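Local coordinates for protein modulator of the activity of Ets CG15085-PA (Drosophila melanogaster, PDB 1SV0) that binds the SAM domain of the repressor Yan through its own SAM domain and probably derepresses Yan targets by breaking up Yan polymers, at residues C[5-8]-C[13-16]; C[47-52]-C[70-75]. One frame throughout, in Å; residues are numbered along the deposited sequence.

In the fold
Both contacts lie in the single SAM domain of this small helical chain, and both segments of contact 1 come earlier in the chain than those of contact 2. Contact 1 folds residues 5-8 against residues 13-16 in the loop that leads into helix 16-30; contact 2 sets helix 46-51 across the long C-terminal helix 65-80. Their centres are 12 Å apart and they touch directly. D5 OD1 pairs with R75 NH2 in a salt bridge of 3.0 Å, and the six-membered ring of W14 packs on R75 and F72. The N-terminal segment is thus tied to the C-terminal helix and continuous with the core, while residues of both contacts also reach the Yan chain (pokkuri).

Contact 1. Residues C[5-8]-C[13-16]; sequences DGLP and DWTR
P8 holds the indole of W14 at two points, one polar and one apolar. W14 NE1 donates to P8 O at 2.8 Å, with an N-H...O angle of 160°; the donor lies in the carbonyl plane on a lone pair, and the oxygen sits close to the indole plane. Beside this bond the proline ring crosses the five-membered end of the indole, CG reaching W14 CD1 at 3.4 Å. L7 adds a lighter touch, CD1 lying 4.0 Å from W14 CZ2, and the L7 side chain also packs on D18, K21 and W22 of helix 16-30. Just before it, D5 OD2 accepts from L7 N at 3.1 Å, an Asx turn. The packing thins at exposed D13, whose CB only grazes P8 CB at 4.3 Å, and at T15, which is exposed and packs on D30 of the Yan chain. A phenylalanine in place of W14 would probably leave P8 O without its indole donor and the proline ring with less to lie against. The in-plane hydrogen bond and the proline contact together restrict how the indole can turn: the buried ring satisfies its N-H on a backbone carbonyl while its carbons pack against L7 and the proline ring.

Contact 2. Residues C[47-52]-C[70-75]; sequences KALCLM and RDFRVR
In the five-helix SAM fold, the long C-terminal helix is crossed by the short helix 46-51, and this contact is where the two meet in the domain core. The segments 47-51 and 70-75 run at 113° to each other, their axes approaching to 10.8 Å. F72 bridges that separation. With CG anti to the backbone N (chi1 -170°), its ring reaches over to helix 46-51, where L49 lies over one face. L49 CB is 3.8 Å from the ring centroid, a CH-pi contact displaced toward the rim, and L49 CD2 follows the same ring to 3.5 Å from F72 CE1. C50 approaches differently: its sulfur lies in the ring plane at the edge, SG 3.9 Å from F72 CE2, a sulfur-aromatic contact. Y57 of helix 54-60 touches both L49 and F72, and L49 also packs on V19 and W22 of helix 16-30, so the buried pair joins four helices. On the other side of helix 46-51, K47 forms a salt bridge with E28 of the Yan chain, and A48 packs on F29 of that chain. Next to F72 on the C-terminal helix, D71 OD1 takes a hydrogen bond from W22 NE1 and also pairs with R75, one turn further on. In that bridge R75 NE meets D71 OD1 at 3.0 Å on the syn side of the carboxylate, with the oxygen in the guanidinium plane.

Contact 1. Residues C[5-8]-C[13-16]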
loop_
_atom_site.group_PDB
_atom_site.type_symbol
_atom_site.label_atom_id
_atom_site.label_comp_id
_atom_site.label_asym_id
_atom_site.label_seq_id
_atom_site.Cartn_x
_atom_site.Cartn_y
_atom_site.Cartn_z
ATOM N N ASP C 5 15.604 -1.863 16.962
ATOM C CA ASP C 5 14.821 -3.037 16.571
ATOM C C ASP C 5 15.085 -3.832 15.292
ATOM O O ASP C 5 14.348 -4.774 15.010
ATOM C CB ASP C 5 13.337 -2.666 16.594
ATOM C CG ASP C 5 13.021 -1.439 15.749
ATOM O OD1 ASP C 5 11.886 -0.931 15.870
ATOM O OD2 ASP C 5 13.888 -0.989 14.969
ATOM N N GLY C 6 16.108 -3.489 14.523
ATOM C CA GLY C 6 16.352 -4.239 13.304
ATOM C C GLY C 6 15.641 -3.597 12.131
ATOM O O GLY C 6 15.845 -3.982 10.979
ATOM N N LEU C 7 14.803 -2.611 12.437
ATOM C CA LEU C 7 14.045 -1.897 11.415
ATOM C C LEU C 7 14.715 -0.592 10.998
ATOM O O LEU C 7 15.220 0.164 11.827
ATOM C CB LEU C 7 12.626 -1.595 11.908
ATOM C CG LEU C 7 11.755 -2.809 12.247
ATOM C CD1 LEU C 7 10.402 -2.334 12.731
ATOM C CD2 LEU C 7 11.604 -3.706 11.025
ATOM N N PRO C 8 14.725 -0.315 9.689
ATOM C CA PRO C 8 15.342 0.921 9.203
ATOM C C PRO C 8 14.665 2.121 9.861
ATOM O O PRO C 8 13.441 2.149 10.017
ATOM C CB PRO C 8 15.104 0.898 7.696
ATOM C CG PRO C 8 14.600 -0.457 7.363
ATOM C CD PRO C 8 14.234 -1.186 8.608
ATOM N N ASP C 13 11.822 3.400 3.853
ATOM C CA ASP C 13 12.771 2.438 3.312
ATOM C C ASP C 13 12.339 1.010 3.649
ATOM O O ASP C 13 12.999 0.052 3.259
ATOM C CB ASP C 13 14.178 2.673 3.876
ATOM C CG ASP C 13 14.750 4.025 3.489
ATOM O OD1 ASP C 13 14.331 4.576 2.448
ATOM O OD2 ASP C 13 15.637 4.523 4.219
ATOM N N TRP C 14 11.227 0.869 4.360
ATOM C CA TRP C 14 10.750 -0.458 4.757
ATOM C C TRP C 14 10.249 -1.336 3.611
ATOM O O TRP C 14 9.456 -0.900 2.773
ATOM C CB TRP C 14 9.623 -0.332 5.793
ATOM C CG TRP C 14 10.049 0.113 7.167
ATOM C CD1 TRP C 14 11.311 0.465 7.571
ATOM C CD2 TRP C 14 9.206 0.257 8.320
ATOM N NE1 TRP C 14 11.302 0.818 8.902
ATOM C CE2 TRP C 14 10.026 0.701 9.385
ATOM C CE3 TRP C 14 7.837 0.058 8.556
ATOM C CZ2 TRP C 14 9.520 0.948 10.669
ATOM C CZ3 TRP C 14 7.333 0.305 9.835
ATOM C CH2 TRP C 14 8.174 0.745 10.874
ATOM N N THR C 15 10.719 -2.576 3.571
ATOM C CA THR C 15 10.247 -3.522 2.558
ATOM C C THR C 15 9.021 -4.170 3.197
ATOM O O THR C 15 8.626 -3.795 4.300
ATOM C CB THR C 15 11.267 -4.625 2.298
ATOM O OG1 THR C 15 11.520 -5.312 3.532
ATOM C CG2 THR C 15 12.581 -4.034 1.750
ATOM N N ARG C 16 8.417 -5.141 2.524
ATOM C CA ARG C 16 7.256 -5.806 3.102
ATOM C C ARG C 16 7.731 -6.576 4.327
ATOM O O ARG C 16 7.051 -6.605 5.358
ATOM C CB ARG C 16 6.618 -6.762 2.088
ATOM C CG ARG C 16 5.381 -7.475 2.613
ATOM C CD ARG C 16 4.632 -8.143 1.477
ATOM N NE ARG C 16 5.335 -9.311 0.977
ATOM C CZ ARG C 16 5.069 -9.895 -0.183
ATOM N NH1 ARG C 16 4.113 -9.413 -0.969
ATOM N NH2 ARG C 16 5.759 -10.963 -0.553
#

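Contact 2. Residues C[47-52]-C[70-75]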
loop_
_atom_site.group_PDB
_atom_site.type_symbol
_atom_site.label_atom_id
_atom_site.label_comp_id
_atom_site.label_asym_id
_atom_site.label_seq_id
_atom_site.Cartn_x
_atom_site.Cartn_y
_atom_site.Cartn_z
ATOM N N LYS C 47 6.382 2.315 1.758
ATOM C CA LYS C 47 5.860 3.324 0.831
ATOM C C LYS C 47 4.341 3.248 0.786
ATOM O O LYS C 47 3.658 4.275 0.780
ATOM C CB LYS C 47 6.407 3.108 -0.580
ATOM C CG LYS C 47 7.844 3.569 -0.795
ATOM C CD LYS C 47 8.092 3.783 -2.287
ATOM C CE LYS C 47 9.357 4.589 -2.548
ATOM N NZ LYS C 47 9.528 4.878 -4.006
ATOM N N ALA C 48 3.824 2.022 0.753
ATOM C CA ALA C 48 2.385 1.792 0.718
ATOM C C ALA C 48 1.735 2.246 2.019
ATOM O O ALA C 48 0.655 2.846 2.004
ATOM C CB ALA C 48 2.086 0.298 0.474
ATOM N N LEU C 49 2.395 1.963 3.142
ATOM C CA LEU C 49 1.862 2.339 4.452
ATOM C C LEU C 49 1.696 3.855 4.580
ATOM O O LEU C 49 0.746 4.331 5.205
ATOM C CB LEU C 49 2.768 1.791 5.572
ATOM C CG LEU C 49 2.158 0.745 6.518
ATOM C CD1 LEU C 49 1.393 -0.310 5.739
ATOM C CD2 LEU C 49 3.267 0.101 7.351
ATOM N N CYS C 50 2.612 4.607 3.976
ATOM C CA CYS C 50 2.549 6.071 4.006
ATOM C C CYS C 50 1.245 6.575 3.404
ATOM O O CYS C 50 0.726 7.623 3.797
ATOM C CB CYS C 50 3.708 6.677 3.214
ATOM S SG CYS C 50 5.312 6.532 3.989
ATOM N N LEU C 51 0.730 5.830 2.436
ATOM C CA LEU C 51 -0.505 6.189 1.754
ATOM C C LEU C 51 -1.753 5.761 2.526
ATOM O O LEU C 51 -2.847 6.230 2.233
ATOM C CB LEU C 51 -0.526 5.556 0.350
ATOM C CG LEU C 51 0.334 6.170 -0.767
ATOM C CD1 LEU C 51 1.680 6.612 -0.240
ATOM C CD2 LEU C 51 0.502 5.158 -1.888
ATOM N N MET C 52 -1.593 4.886 3.519
ATOM C CA MET C 52 -2.744 4.404 4.284
ATOM C C MET C 52 -3.315 5.368 5.316
ATOM O O MET C 52 -2.602 5.891 6.175
ATOM C CB MET C 52 -2.422 3.081 4.987
ATOM C CG MET C 52 -2.150 1.905 4.059
ATOM S SD MET C 52 -2.736 0.340 4.772
ATOM C CE MET C 52 -2.017 0.406 6.382
ATOM N N ARG C 70 -0.873 5.245 14.527
ATOM C CA ARG C 70 -0.186 6.209 15.371
ATOM C C ARG C 70 1.326 5.982 15.396
ATOM O O ARG C 70 2.100 6.918 15.199
ATOM C CB ARG C 70 -0.762 6.119 16.780
ATOM C CG ARG C 70 -0.380 7.245 17.714
ATOM C CD ARG C 70 -1.244 7.170 18.970
ATOM N NE ARG C 70 -2.667 7.212 18.635
ATOM C CZ ARG C 70 -3.651 7.066 19.520
ATOM N NH1 ARG C 70 -3.372 6.863 20.803
ATOM N NH2 ARG C 70 -4.915 7.131 19.123
ATOM N N ASP C 71 1.735 4.737 15.631
ATOM C CA ASP C 71 3.150 4.386 15.693
ATOM C C ASP C 71 3.879 4.633 14.374
ATOM O O ASP C 71 5.005 5.142 14.370
ATOM C CB ASP C 71 3.300 2.917 16.112
ATOM C CG ASP C 71 4.736 2.536 16.418
ATOM O OD1 ASP C 71 5.457 2.092 15.495
ATOM O OD2 ASP C 71 5.145 2.686 17.589
ATOM N N PHE C 72 3.244 4.283 13.255
ATOM C CA PHE C 72 3.869 4.494 11.950
ATOM C C PHE C 72 4.080 5.987 11.677
ATOM O O PHE C 72 5.137 6.395 11.187
ATOM C CB PHE C 72 3.023 3.890 10.823
ATOM C CG PHE C 72 3.728 3.859 9.496
ATOM C CD1 PHE C 72 4.641 2.853 9.202
ATOM C CD2 PHE C 72 3.500 4.853 8.547
ATOM C CE1 PHE C 72 5.317 2.832 7.983
ATOM C CE2 PHE C 72 4.172 4.841 7.319
ATOM C CZ PHE C 72 5.079 3.833 7.037
ATOM N N ARG C 73 3.072 6.793 11.995
ATOM C CA ARG C 73 3.143 8.241 11.803
ATOM C C ARG C 73 4.291 8.867 12.597
ATOM O O ARG C 73 4.986 9.757 12.104
ATOM C CB ARG C 73 1.816 8.890 12.220
ATOM C CG ARG C 73 0.952 9.327 11.057
ATOM C CD ARG C 73 0.775 8.214 10.056
ATOM N NE ARG C 73 0.129 8.678 8.833
ATOM C CZ ARG C 73 0.627 9.606 8.021
ATOM N NH1 ARG C 73 1.789 10.186 8.291
ATOM N NH2 ARG C 73 -0.041 9.955 6.930
ATOM N N VAL C 74 4.473 8.405 13.832
ATOM C CA VAL C 74 5.541 8.910 14.683
ATOM C C VAL C 74 6.890 8.610 14.036
ATOM O O VAL C 74 7.759 9.481 13.958
ATOM C CB VAL C 74 5.510 8.248 16.076
ATOM C CG1 VAL C 74 6.722 8.690 16.888
ATOM C CG2 VAL C 74 4.219 8.610 16.796
ATOM N N ARG C 75 7.057 7.374 13.574
ATOM C CA ARG C 75 8.298 6.970 12.928
ATOM C C ARG C 75 8.541 7.799 11.669
ATOM O O ARG C 75 9.655 8.268 11.429
ATOM C CB ARG C 75 8.258 5.478 12.576
ATOM C CG ARG C 75 8.418 4.550 13.775
ATOM C CD ARG C 75 8.172 3.098 13.392
ATOM N NE ARG C 75 8.280 2.197 14.537
ATOM C CZ ARG C 75 9.388 1.553 14.898
ATOM N NH1 ARG C 75 10.511 1.698 14.205
ATOM N NH2 ARG C 75 9.369 0.755 15.958
#